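Lmo0135 protein (Listeria monocytogenes EGD-e, PDB 5ISU) is the substrate-binding protein CtaP of an ABC transporter and, judging by its family, probably takes part in peptide uptake. Local coordinates at residues Q217-N221 / K232-D238. Residues are numbered along the deposited sequence.
Sequences QNAAN and KSIQPSD
This helix-to-loop contact belongs to a periplasmic-binding-protein fold of the family 5 solute-binding type. Residues 217-221 form the first turn of helix 217-225, closed by N221 N to Q217 O at 2.8 Å. Residues 232-238 begin in strand 231-233, which pairs antiparallel with strand 462-475. They run extended through Q235, then take helical phi/psi values from P236 to D238. D238 N is hydrogen-bonded to Q235 O at 2.9 Å. The CA atoms of A220 and K232 lie 8.7 Å apart, and those of N221 and I234 8.2 Å.

K232 is the central side chain. Its CB points toward the helix, and chi angles p, t, m, m fold the chain back. K232 CE packs on A220 CB at 3.5 Å. K232 NZ donates to N221 OD1 and to S233 O, each at 2.9 Å, so the ammonium of the buried K232 ties the helix to the backbone of its own segment. N221 has chi1 m and chi2 near -20°. N221 OD1 also touches I234 CD1 at 3.7 Å. Q217 has chi1 and chi2 both m, and Q217 CB lies 4.3 Å from D238 OD2.

D238 has chi1 m, and its OD1 forms a salt bridge with K241. D238 OD2 faces the helix, 3.6 Å from N221 ND2. A water bridges the two segments: it donates to D238 OD2 at 2.7 Å, accepts weakly from N221 ND2 at 3.4 Å, and accepts from Q235 N at 3.0 Å.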
loop_
_atom_site.group_PDB
_atom_site.type_symbol
_atom_site.label_atom_id
_atom_site.label_comp_id
_atom_site.label_asym_id
_atom_site.label_seq_id
_atom_site.Cartn_x
_atom_site.Cartn_y
_atom_site.Cartn_z
ATOM N N GLN A 217 -13.400 -12.497 13.119
ATOM C CA GLN A 217 -12.541 -13.509 12.476
ATOM C C GLN A 217 -12.838 -14.950 12.897
ATOM O O GLN A 217 -12.726 -15.847 12.073
ATOM C CB GLN A 217 -11.052 -13.174 12.661
ATOM C CG GLN A 217 -10.639 -11.923 11.888
ATOM C CD GLN A 217 -10.631 -12.140 10.375
ATOM O OE1 GLN A 217 -11.575 -11.753 9.669
ATOM N NE2 GLN A 217 -9.591 -12.815 9.883
ATOM N N ASN A 218 -13.196 -15.180 14.162
ATOM C CA ASN A 218 -13.566 -16.547 14.580
ATOM C C ASN A 218 -14.780 -16.998 13.761
ATOM O O ASN A 218 -14.775 -18.093 13.205
ATOM C CB ASN A 218 -13.810 -16.673 16.092
ATOM C CG ASN A 218 -12.517 -16.846 16.896
ATOM O OD1 ASN A 218 -11.466 -17.184 16.352
ATOM N ND2 ASN A 218 -12.608 -16.662 18.197
ATOM N N ALA A 219 -15.762 -16.108 13.621
ATOM C CA ALA A 219 -16.945 -16.383 12.826
ATOM C C ALA A 219 -16.611 -16.499 11.337
ATOM O O ALA A 219 -17.145 -17.367 10.629
ATOM C CB ALA A 219 -17.978 -15.289 13.034
ATOM N N ALA A 220 -15.743 -15.628 10.855
ATOM C CA ALA A 220 -15.389 -15.642 9.435
ATOM C C ALA A 220 -14.661 -16.930 9.059
ATOM O O ALA A 220 -14.923 -17.500 8.009
ATOM C CB ALA A 220 -14.542 -14.425 9.080
ATOM N N ASN A 221 -13.746 -17.369 9.922
ATOM C CA ASN A 221 -12.968 -18.593 9.685
ATOM C C ASN A 221 -13.858 -19.827 9.747
ATOM O O ASN A 221 -13.640 -20.791 9.001
ATOM C CB ASN A 221 -11.776 -18.691 10.644
ATOM C CG ASN A 221 -10.680 -17.663 10.325
ATOM O OD1 ASN A 221 -10.609 -17.129 9.211
ATOM N ND2 ASN A 221 -9.801 -17.412 11.293
ATOM N N LYS A 232 -10.460 -15.626 1.621
ATOM C CA LYS A 232 -10.296 -14.494 2.528
ATOM C C LYS A 232 -8.867 -14.403 3.018
ATOM O O LYS A 232 -8.085 -15.355 2.909
ATOM C CB LYS A 232 -11.192 -14.652 3.773
ATOM C CG LYS A 232 -10.790 -15.841 4.650
ATOM C CD LYS A 232 -11.806 -16.186 5.725
ATOM C CE LYS A 232 -11.968 -15.089 6.753
ATOM N NZ LYS A 232 -10.728 -14.819 7.531
ATOM N N SER A 233 -8.567 -13.260 3.608
ATOM C CA SER A 233 -7.307 -13.009 4.273
ATOM C C SER A 233 -7.355 -13.635 5.674
ATOM O O SER A 233 -8.397 -13.636 6.327
ATOM C CB SER A 233 -7.088 -11.513 4.399
ATOM O OG SER A 233 -7.060 -10.930 3.102
ATOM N N ILE A 234 -6.209 -14.139 6.121
ATOM C CA ILE A 234 -6.052 -14.794 7.405
ATOM C C ILE A 234 -4.965 -14.079 8.206
ATOM O O ILE A 234 -3.977 -13.631 7.644
ATOM C CB ILE A 234 -5.596 -16.271 7.204
ATOM C CG1 ILE A 234 -6.525 -17.015 6.246
ATOM C CG2 ILE A 234 -5.500 -17.019 8.527
ATOM C CD1 ILE A 234 -7.986 -17.013 6.651
ATOM N N GLN A 235 -5.156 -13.960 9.518
ATOM C CA GLN A 235 -4.137 -13.381 10.377
ATOM C C GLN A 235 -3.144 -14.504 10.688
ATOM O O GLN A 235 -3.537 -15.683 10.757
ATOM C CB GLN A 235 -4.757 -12.811 11.647
ATOM C CG GLN A 235 -5.815 -11.766 11.352
ATOM C CD GLN A 235 -5.277 -10.669 10.455
ATOM O OE1 GLN A 235 -5.664 -10.560 9.288
ATOM N NE2 GLN A 235 -4.305 -9.920 10.958
ATOM N N PRO A 236 -1.849 -14.167 10.825
ATOM C CA PRO A 236 -0.828 -15.181 11.106
ATOM C C PRO A 236 -1.178 -16.174 12.232
ATOM O O PRO A 236 -0.969 -17.383 12.073
ATOM C CB PRO A 236 0.379 -14.336 11.497
ATOM C CG PRO A 236 0.226 -13.090 10.698
ATOM C CD PRO A 236 -1.246 -12.850 10.547
ATOM N N SER A 237 -1.722 -15.654 13.335
ATOM C CA SER A 237 -2.088 -16.461 14.500
ATOM C C SER A 237 -3.223 -17.455 14.210
ATOM O O SER A 237 -3.384 -18.430 14.935
ATOM C CB SER A 237 -2.456 -15.552 15.694
ATOM O OG SER A 237 -3.558 -14.694 15.393
ATOM N N ASP A 238 -3.991 -17.223 13.148
ATOM C CA ASP A 238 -5.075 -18.138 12.793
ATOM C C ASP A 238 -4.704 -19.165 11.722
ATOM O O ASP A 238 -5.483 -20.085 11.467
ATOM C CB ASP A 238 -6.306 -17.344 12.333
ATOM C CG ASP A 238 -6.927 -16.503 13.459
ATOM O OD1 ASP A 238 -6.957 -16.972 14.627
ATOM O OD2 ASP A 238 -7.424 -15.388 13.163
HETATM O O HOH W 1 -7.831 -14.730 10.550
#